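Local coordinates for protein peptide ABC transporter permease (Staphylococcus hominis, PDB 6EXS) that probably imports peptides across the membrane, among them thioalcohol-conjugated malodour precursors, as a POT-family member of the major facilitator superfamily, at residues E315-Q320 against F394-V399; A333-I338 against L401-C406. All coordinates share one frame; numbering follows the deposited sequence.

Interaction 1 (E315-Q320 against F394-V399). With OLC ((2R)-2,3-dihydroxypropyl (9Z)-octadec-9-enoate), chain B; OLC ((2R)-2,3-dihydroxypropyl (9Z)-octadec-9-enoate), chain H.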
loop_
_atom_site.group_PDB
_atom_site.type_symbol
_atom_site.label_atom_id
_atom_site.label_comp_id
_atom_site.label_asym_id
_atom_site.label_seq_id
_atom_site.Cartn_x
_atom_site.Cartn_y
_atom_site.Cartn_z
ATOM N N GLU A 315 -24.385 -0.655 -0.371
ATOM C CA GLU A 315 -25.560 0.179 -0.122
ATOM C C GLU A 315 -26.422 0.504 -1.343
ATOM O O GLU A 315 -27.616 0.733 -1.179
ATOM C CB GLU A 315 -25.147 1.483 0.572
ATOM C CG GLU A 315 -24.649 1.284 1.987
ATOM C CD GLU A 315 -24.143 2.540 2.663
ATOM O OE1 GLU A 315 -24.087 3.604 2.001
ATOM O OE2 GLU A 315 -23.769 2.452 3.854
ATOM N N ARG A 316 -25.836 0.571 -2.547
ATOM C CA ARG A 316 -26.603 0.960 -3.735
ATOM C C ARG A 316 -26.810 -0.160 -4.768
ATOM O O ARG A 316 -27.749 -0.084 -5.561
ATOM C CB ARG A 316 -25.990 2.214 -4.389
ATOM C CG ARG A 316 -25.921 3.407 -3.427
ATOM C CD ARG A 316 -27.183 4.267 -3.391
ATOM N NE ARG A 316 -27.046 5.478 -4.207
ATOM C CZ ARG A 316 -26.425 6.594 -3.816
ATOM N NH1 ARG A 316 -25.868 6.666 -2.611
ATOM N NH2 ARG A 316 -26.346 7.637 -4.631
ATOM N N SER A 317 -25.982 -1.201 -4.748
ATOM C CA SER A 317 -26.158 -2.285 -5.709
ATOM C C SER A 317 -26.933 -3.462 -5.109
ATOM O O SER A 317 -27.118 -3.522 -3.889
ATOM C CB SER A 317 -24.821 -2.717 -6.306
ATOM O OG SER A 317 -24.269 -3.784 -5.560
ATOM N N ASP A 318 -27.379 -4.393 -5.970
ATOM C CA ASP A 318 -28.137 -5.574 -5.555
ATOM C C ASP A 318 -27.252 -6.659 -4.915
ATOM O O ASP A 318 -27.779 -7.674 -4.428
ATOM C CB ASP A 318 -28.985 -6.134 -6.722
ATOM C CG ASP A 318 -28.260 -6.567 -7.991
ATOM O OD1 ASP A 318 -27.005 -6.650 -7.975
ATOM O OD2 ASP A 318 -28.944 -6.855 -8.990
ATOM N N MET A 319 -25.906 -6.440 -4.932
ATOM C CA MET A 319 -24.863 -7.351 -4.424
ATOM C C MET A 319 -25.037 -8.758 -4.997
ATOM O O MET A 319 -24.760 -9.760 -4.331
ATOM C CB MET A 319 -24.803 -7.351 -2.879
ATOM C CG MET A 319 -24.270 -6.057 -2.278
ATOM S SD MET A 319 -22.642 -5.542 -2.895
ATOM C CE MET A 319 -21.619 -6.699 -2.112
ATOM N N GLN A 320 -25.520 -8.815 -6.243
ATOM C CA GLN A 320 -25.851 -10.059 -6.931
ATOM C C GLN A 320 -25.113 -10.177 -8.279
ATOM O O GLN A 320 -25.517 -9.563 -9.266
ATOM C CB GLN A 320 -27.400 -10.147 -7.081
ATOM C CG GLN A 320 -27.946 -11.475 -7.582
ATOM C CD GLN A 320 -27.838 -12.623 -6.604
ATOM O OE1 GLN A 320 -27.762 -12.444 -5.383
ATOM N NE2 GLN A 320 -27.868 -13.843 -7.129
ATOM N N PHE A 394 -29.125 -0.882 -8.696
ATOM C CA PHE A 394 -28.500 -1.391 -9.921
ATOM C C PHE A 394 -27.710 -2.667 -9.667
ATOM O O PHE A 394 -27.536 -3.072 -8.519
ATOM C CB PHE A 394 -27.615 -0.311 -10.581
ATOM C CG PHE A 394 -26.588 0.349 -9.693
ATOM C CD1 PHE A 394 -25.304 -0.181 -9.569
ATOM C CD2 PHE A 394 -26.884 1.528 -9.016
ATOM C CE1 PHE A 394 -24.348 0.434 -8.751
ATOM C CE2 PHE A 394 -25.927 2.140 -8.192
ATOM C CZ PHE A 394 -24.667 1.586 -8.066
ATOM N N SER A 395 -27.235 -3.302 -10.732
ATOM C CA SER A 395 -26.467 -4.528 -10.618
ATOM C C SER A 395 -25.040 -4.245 -10.101
ATOM O O SER A 395 -24.427 -3.229 -10.478
ATOM C CB SER A 395 -26.440 -5.246 -11.966
ATOM O OG SER A 395 -25.603 -6.391 -11.961
ATOM N N VAL A 396 -24.513 -5.167 -9.242
ATOM C CA VAL A 396 -23.145 -5.134 -8.692
ATOM C C VAL A 396 -22.112 -5.260 -9.843
ATOM O O VAL A 396 -20.954 -4.890 -9.657
ATOM C CB VAL A 396 -22.935 -6.205 -7.577
ATOM C CG1 VAL A 396 -22.737 -7.608 -8.151
ATOM C CG2 VAL A 396 -21.775 -5.834 -6.665
ATOM N N ASN A 397 -22.556 -5.764 -11.035
ATOM C CA ASN A 397 -21.742 -5.928 -12.248
ATOM C C ASN A 397 -21.106 -4.591 -12.638
ATOM O O ASN A 397 -19.976 -4.569 -13.136
ATOM C CB ASN A 397 -22.590 -6.467 -13.415
ATOM C CG ASN A 397 -23.117 -7.887 -13.301
ATOM O OD1 ASN A 397 -22.833 -8.646 -12.366
ATOM N ND2 ASN A 397 -23.902 -8.287 -14.277
ATOM N N TRP A 398 -21.828 -3.478 -12.366
ATOM C CA TRP A 398 -21.383 -2.102 -12.590
ATOM C C TRP A 398 -20.228 -1.748 -11.655
ATOM O O TRP A 398 -19.203 -1.263 -12.129
ATOM C CB TRP A 398 -22.552 -1.113 -12.415
ATOM C CG TRP A 398 -23.571 -1.157 -13.520
ATOM C CD1 TRP A 398 -24.892 -1.470 -13.400
ATOM C CD2 TRP A 398 -23.347 -0.882 -14.915
ATOM N NE1 TRP A 398 -25.510 -1.399 -14.630
ATOM C CE2 TRP A 398 -24.588 -1.030 -15.576
ATOM C CE3 TRP A 398 -22.218 -0.507 -15.671
ATOM C CZ2 TRP A 398 -24.734 -0.818 -16.953
ATOM C CZ3 TRP A 398 -22.366 -0.290 -17.035
ATOM C CH2 TRP A 398 -23.609 -0.466 -17.665
ATOM N N VAL A 399 -20.372 -2.032 -10.340
ATOM C CA VAL A 399 -19.356 -1.779 -9.297
ATOM C C VAL A 399 -18.104 -2.600 -9.610
ATOM O O VAL A 399 -16.999 -2.079 -9.498
ATOM C CB VAL A 399 -19.886 -2.047 -7.859
ATOM C CG1 VAL A 399 -18.910 -1.528 -6.803
ATOM C CG2 VAL A 399 -21.264 -1.429 -7.656
HETATM C C18 OLC B . -13.214 -13.260 -7.009
HETATM C C10 OLC B . -16.070 -9.027 -14.938
HETATM C C9 OLC B . -16.678 -7.921 -15.363
HETATM C C17 OLC B . -13.194 -11.808 -7.434
HETATM C C11 OLC B . -16.501 -9.977 -13.843
HETATM C C8 OLC B . -17.955 -7.305 -14.850
HETATM C C24 OLC B . -28.217 -3.166 -17.767
HETATM C C16 OLC B . -14.431 -11.362 -8.192
HETATM C C12 OLC B . -15.361 -10.356 -12.885
HETATM C C7 OLC B . -19.183 -7.534 -15.739
HETATM C C15 OLC B . -14.345 -11.493 -9.706
HETATM C C13 OLC B . -15.715 -11.446 -11.884
HETATM C C6 OLC B . -19.262 -6.695 -17.017
HETATM C C14 OLC B . -15.602 -11.015 -10.426
HETATM C C5 OLC B . -19.733 -5.246 -16.861
HETATM C C4 OLC B . -21.215 -5.016 -16.547
HETATM C C3 OLC B . -22.181 -5.246 -17.701
HETATM C C2 OLC B . -23.443 -4.383 -17.625
HETATM C C21 OLC B . -26.763 -4.339 -16.047
HETATM C C1 OLC B . -24.566 -4.934 -16.790
HETATM C C22 OLC B . -28.137 -4.215 -16.677
HETATM O O19 OLC B . -24.454 -5.811 -15.977
HETATM O O25 OLC B . -28.042 -1.855 -17.245
HETATM O O23 OLC B . -28.579 -5.478 -17.176
HETATM O O20 OLC B . -25.718 -4.300 -17.054
HETATM C C9 OLC H . -15.097 -9.503 -21.357
HETATM C C8 OLC H . -16.473 -8.905 -21.367
HETATM C C24 OLC H . -27.224 -8.300 -15.160
HETATM C C7 OLC H . -17.444 -9.592 -20.413
HETATM C C6 OLC H . -18.805 -8.914 -20.344
HETATM C C5 OLC H . -19.798 -9.603 -19.419
HETATM C C4 OLC H . -21.144 -8.904 -19.301
HETATM C C3 OLC H . -22.168 -9.702 -18.508
HETATM C C2 OLC H . -23.507 -8.993 -18.344
HETATM C C21 OLC H . -26.802 -10.012 -16.979
HETATM C C1 OLC H . -24.627 -9.918 -17.970
HETATM C C22 OLC H . -27.814 -9.130 -16.278
HETATM O O19 OLC H . -24.629 -11.108 -18.171
HETATM O O25 OLC H . -28.242 -7.631 -14.425
HETATM O O23 OLC H . -28.521 -8.304 -17.201
HETATM O O20 OLC H . -25.640 -9.248 -17.393
HETATM O O HOH W 1 -27.244 -8.116 -10.714
#
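The N-terminal end of helix 396-418 is docked on the turn that follows helix 309-316, where D318 grips the backbone of F394 and V396. S317 and F394 form a single beta bridge. Beside it, D318 N donates to F394 O at 2.9 Å. The bond back comes from the other segment. V396 N reaches D318 OD1 at 3.2 Å, from above the carboxylate plane. Q320 N reaches D318 OD1 from the opposite face at 3.1 Å, closing an Asx turn. The two donors hold the carboxylate between them. CG of D318 sits between the backbone N and the carbonyl carbon (chi1 59°), which brings CG close to F394 O and S395 CA. Its other oxygen, OD2, takes a bond from a water that also donates to Q320 O and accepts from S395 OG. S395 is the N-cap residue, and its OG accepts from N397 N. S317 OG closes an ST turn by accepting from M319 N at 3.2 Å, and it also bonds to G313 O. V396 and F394 pack against this polar network. V396 CG2 makes an apolar contact with M319 SD at 3.9 Å. V396 CG1 packs on the backbone of Q320. The F394 ring takes R316 O over one face, toward its rim, while R316 CB touches its CE2. At the lipid side, N397 ND2 donates to O19 of the monoolein of chain B at 3.1 Å and also to N322 O. This is a capped helix N terminus, its first turn anchored by an Asx turn in the loop that leads into hairpin 320-323/326-329.

Interaction 2 (A333-I338 against L401-C406). With C3H (2-[[(2~{R})-2-azanyl-3-[(3~{S})-3-methyl-1-oxidanyl-hexan-3-yl]sulfanyl-propanoyl]amino]ethanoic acid), chain O; OLC ((2R)-2,3-dihydroxypropyl (9Z)-octadec-9-enoate), chain B.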
loop_
_atom_site.group_PDB
_atom_site.type_symbol
_atom_site.label_atom_id
_atom_site.label_comp_id
_atom_site.label_asym_id
_atom_site.label_seq_id
_atom_site.Cartn_x
_atom_site.Cartn_y
_atom_site.Cartn_z
ATOM N N ALA A 333 -16.798 -8.253 1.196
ATOM C CA ALA A 333 -15.332 -8.349 1.335
ATOM C C ALA A 333 -14.622 -8.848 0.072
ATOM O O ALA A 333 -13.431 -8.578 -0.093
ATOM C CB ALA A 333 -14.950 -9.203 2.533
ATOM N N LEU A 334 -15.360 -9.520 -0.843
ATOM C CA LEU A 334 -14.829 -10.032 -2.114
ATOM C C LEU A 334 -14.491 -8.932 -3.126
ATOM O O LEU A 334 -13.747 -9.194 -4.066
ATOM C CB LEU A 334 -15.749 -11.092 -2.730
ATOM C CG LEU A 334 -15.408 -12.524 -2.350
ATOM C CD1 LEU A 334 -16.093 -12.932 -1.080
ATOM C CD2 LEU A 334 -15.794 -13.469 -3.451
ATOM N N PHE A 335 -14.975 -7.692 -2.908
ATOM C CA PHE A 335 -14.619 -6.530 -3.734
ATOM C C PHE A 335 -13.100 -6.285 -3.692
ATOM O O PHE A 335 -12.564 -5.741 -4.651
ATOM C CB PHE A 335 -15.305 -5.262 -3.209
ATOM C CG PHE A 335 -16.742 -5.054 -3.610
ATOM C CD1 PHE A 335 -17.125 -5.108 -4.949
ATOM C CD2 PHE A 335 -17.699 -4.709 -2.665
ATOM C CE1 PHE A 335 -18.450 -4.878 -5.322
ATOM C CE2 PHE A 335 -19.024 -4.467 -3.043
ATOM C CZ PHE A 335 -19.391 -4.566 -4.364
ATOM N N GLN A 336 -12.423 -6.674 -2.571
ATOM C CA GLN A 336 -10.969 -6.538 -2.327
ATOM C C GLN A 336 -10.107 -7.552 -3.099
ATOM O O GLN A 336 -8.891 -7.354 -3.216
ATOM C CB GLN A 336 -10.646 -6.657 -0.820
ATOM C CG GLN A 336 -11.363 -5.671 0.073
ATOM C CD GLN A 336 -11.086 -4.271 -0.370
ATOM O OE1 GLN A 336 -11.935 -3.620 -0.986
ATOM N NE2 GLN A 336 -9.865 -3.808 -0.119
ATOM N N SER A 337 -10.733 -8.651 -3.556
ATOM C CA SER A 337 -10.121 -9.750 -4.294
ATOM C C SER A 337 -10.066 -9.478 -5.806
ATOM O O SER A 337 -9.306 -10.163 -6.504
ATOM C CB SER A 337 -10.884 -11.054 -4.028
ATOM O OG SER A 337 -10.698 -11.535 -2.704
ATOM N N ILE A 338 -10.852 -8.481 -6.309
ATOM C CA ILE A 338 -10.931 -8.161 -7.744
ATOM C C ILE A 338 -9.562 -7.733 -8.324
ATOM O O ILE A 338 -9.078 -8.362 -9.266
ATOM C CB ILE A 338 -12.067 -7.154 -8.100
ATOM C CG1 ILE A 338 -13.456 -7.690 -7.648
ATOM C CG2 ILE A 338 -12.061 -6.850 -9.620
ATOM C CD1 ILE A 338 -14.579 -6.700 -7.675
ATOM N N LEU A 401 -17.236 -3.684 -12.689
ATOM C CA LEU A 401 -16.680 -3.064 -13.901
ATOM C C LEU A 401 -15.795 -1.860 -13.535
ATOM O O LEU A 401 -14.755 -1.666 -14.161
ATOM C CB LEU A 401 -17.795 -2.670 -14.903
ATOM C CG LEU A 401 -17.400 -1.978 -16.232
ATOM C CD1 LEU A 401 -16.261 -2.719 -16.986
ATOM C CD2 LEU A 401 -18.607 -1.791 -17.119
ATOM N N SER A 402 -16.175 -1.094 -12.499
ATOM C CA SER A 402 -15.366 0.036 -12.027
ATOM C C SER A 402 -13.996 -0.446 -11.504
ATOM O O SER A 402 -12.975 0.118 -11.885
ATOM C CB SER A 402 -16.107 0.827 -10.961
ATOM O OG SER A 402 -15.375 2.003 -10.664
ATOM N N TYR A 403 -13.981 -1.533 -10.698
ATOM C CA TYR A 403 -12.764 -2.163 -10.172
ATOM C C TYR A 403 -11.862 -2.664 -11.311
ATOM O O TYR A 403 -10.652 -2.457 -11.264
ATOM C CB TYR A 403 -13.123 -3.340 -9.246
ATOM C CG TYR A 403 -13.503 -2.924 -7.842
ATOM C CD1 TYR A 403 -12.532 -2.512 -6.929
ATOM C CD2 TYR A 403 -14.826 -2.966 -7.415
ATOM C CE1 TYR A 403 -12.874 -2.140 -5.631
ATOM C CE2 TYR A 403 -15.185 -2.558 -6.133
ATOM C CZ TYR A 403 -14.203 -2.161 -5.236
ATOM O OH TYR A 403 -14.547 -1.776 -3.963
ATOM N N VAL A 404 -12.464 -3.307 -12.333
ATOM C CA VAL A 404 -11.765 -3.876 -13.491
ATOM C C VAL A 404 -11.088 -2.781 -14.324
ATOM O O VAL A 404 -9.946 -2.975 -14.741
ATOM C CB VAL A 404 -12.673 -4.816 -14.342
ATOM C CG1 VAL A 404 -11.952 -5.303 -15.597
ATOM C CG2 VAL A 404 -13.185 -6.003 -13.519
ATOM N N ILE A 405 -11.761 -1.631 -14.545
ATOM C CA ILE A 405 -11.168 -0.529 -15.319
ATOM C C ILE A 405 -9.952 0.048 -14.579
ATOM O O ILE A 405 -8.907 0.282 -15.190
ATOM C CB ILE A 405 -12.211 0.545 -15.746
ATOM C CG1 ILE A 405 -13.312 -0.078 -16.646
ATOM C CG2 ILE A 405 -11.530 1.749 -16.453
ATOM C CD1 ILE A 405 -14.648 0.702 -16.657
ATOM N N CYS A 406 -10.071 0.200 -13.254
ATOM C CA CYS A 406 -8.996 0.715 -12.408
ATOM C C CYS A 406 -7.749 -0.185 -12.373
ATOM O O CYS A 406 -6.627 0.325 -12.444
ATOM C CB CYS A 406 -9.502 1.019 -11.005
ATOM S SG CYS A 406 -8.490 2.223 -10.122
HETATM O O2 C3H O . -1.232 -5.367 -2.656
HETATM C C11 C3H O . -1.647 -5.625 -3.729
HETATM O O3 C3H O . -0.965 -5.478 -4.811
HETATM C C10 C3H O . -3.039 -6.105 -4.021
HETATM N N1 C3H O . -4.014 -5.643 -3.063
HETATM C C9 C3H O . -4.609 -4.470 -3.191
HETATM O O1 C3H O . -4.000 -3.431 -3.401
HETATM C C8 C3H O . -6.098 -4.417 -3.095
HETATM N N C3H O . -6.583 -5.653 -2.495
HETATM C C7 C3H O . -6.546 -3.253 -2.209
HETATM S S C3H O . -7.161 -1.761 -3.036
HETATM C C3 C3H O . -8.774 -2.088 -3.927
HETATM C C4 C3H O . -9.795 -2.376 -2.857
HETATM C C5 C3H O . -8.522 -3.222 -4.929
HETATM C C6 C3H O . -9.728 -3.815 -5.621
HETATM O O C3H O . -9.893 -5.165 -5.332
HETATM C C2 C3H O . -9.212 -0.865 -4.729
HETATM C C1 C3H O . -9.299 -1.065 -6.233
HETATM C C C3H O . -9.751 0.189 -6.930
HETATM C C18 OLC B . -13.214 -13.260 -7.009
HETATM C C10 OLC B . -16.070 -9.027 -14.938
HETATM C C9 OLC B . -16.678 -7.921 -15.363
HETATM C C17 OLC B . -13.194 -11.808 -7.434
HETATM C C11 OLC B . -16.501 -9.977 -13.843
HETATM C C8 OLC B . -17.955 -7.305 -14.850
HETATM C C24 OLC B . -28.217 -3.166 -17.767
HETATM C C16 OLC B . -14.431 -11.362 -8.192
HETATM C C12 OLC B . -15.361 -10.356 -12.885
HETATM C C7 OLC B . -19.183 -7.534 -15.739
HETATM C C15 OLC B . -14.345 -11.493 -9.706
HETATM C C13 OLC B . -15.715 -11.446 -11.884
HETATM C C6 OLC B . -19.262 -6.695 -17.017
HETATM C C14 OLC B . -15.602 -11.015 -10.426
HETATM C C5 OLC B . -19.733 -5.246 -16.861
HETATM C C4 OLC B . -21.215 -5.016 -16.547
HETATM C C3 OLC B . -22.181 -5.246 -17.701
HETATM C C2 OLC B . -23.443 -4.383 -17.625
HETATM C C21 OLC B . -26.763 -4.339 -16.047
HETATM C C1 OLC B . -24.566 -4.934 -16.790
HETATM C C22 OLC B . -28.137 -4.215 -16.677
HETATM O O19 OLC B . -24.454 -5.811 -15.977
HETATM O O25 OLC B . -28.042 -1.855 -17.245
HETATM O O23 OLC B . -28.579 -5.478 -17.176
HETATM O O20 OLC B . -25.718 -4.300 -17.054
#
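Y403 carries the contact: F335 and I338 meet one side of its ring, and the bound conjugated peptide reaches the same side and the ring edge. The close part is at F335. Its CD1 lies 3.4 Å from Y403 CE2, and its CB is near Y403 OH. The two ring planes are close to parallel, at 22°, but slid apart, so they barely overlap. F335 O stands above one face of the Y403 ring, offset toward the rim. F335 O also accepts from the ligand hydroxyl O at 2.8 Å, and Y403 CD1 touches ligand C6 at 3.4 Å. Q336 O accepts from the ligand amino N at 3.0 Å. With CG anti to the carbonyl carbon (chi1 -81°), the Y403 ring starts out beside I338, whose CD1 lies close to CG. Y403 OH bonds to G305 O, which tethers the far end of the ring. The packing is looser on the lipid side. I338 CG2 still meets Y403 CB at 3.7 Å, but V404 CG2 is 4.1 Å from I338 CG2. I338 CG1 faces the acyl chain of a monoolein, with C16 at 3.8 Å. F335, Q336, I338 and Y403, with N339, form one wall of the substrate pocket of a POT transporter.

Following the chain, 315-320 ends helix 309-316 and leads into hairpin 320-323/326-329. The loop 333-338 then enters helix 338-357. After helix 364-389 the chain returns through F394 and the N-cap S395 into helix 396-418, on which both second segments lie or end. Interaction 1 closes a loop over its first turn. Interaction 2 closes a second loop about two turns further along. The segments alternate, so the two loops cross rather than nest. The contacts also touch each other through F335: V396 CG2 is 3.5 Å from F335 CZ, and M319 and V399 pack on the same ring. Helix 396-418 thus joins the hairpin end of the fold to the ligand pocket, and one monoolein borders both.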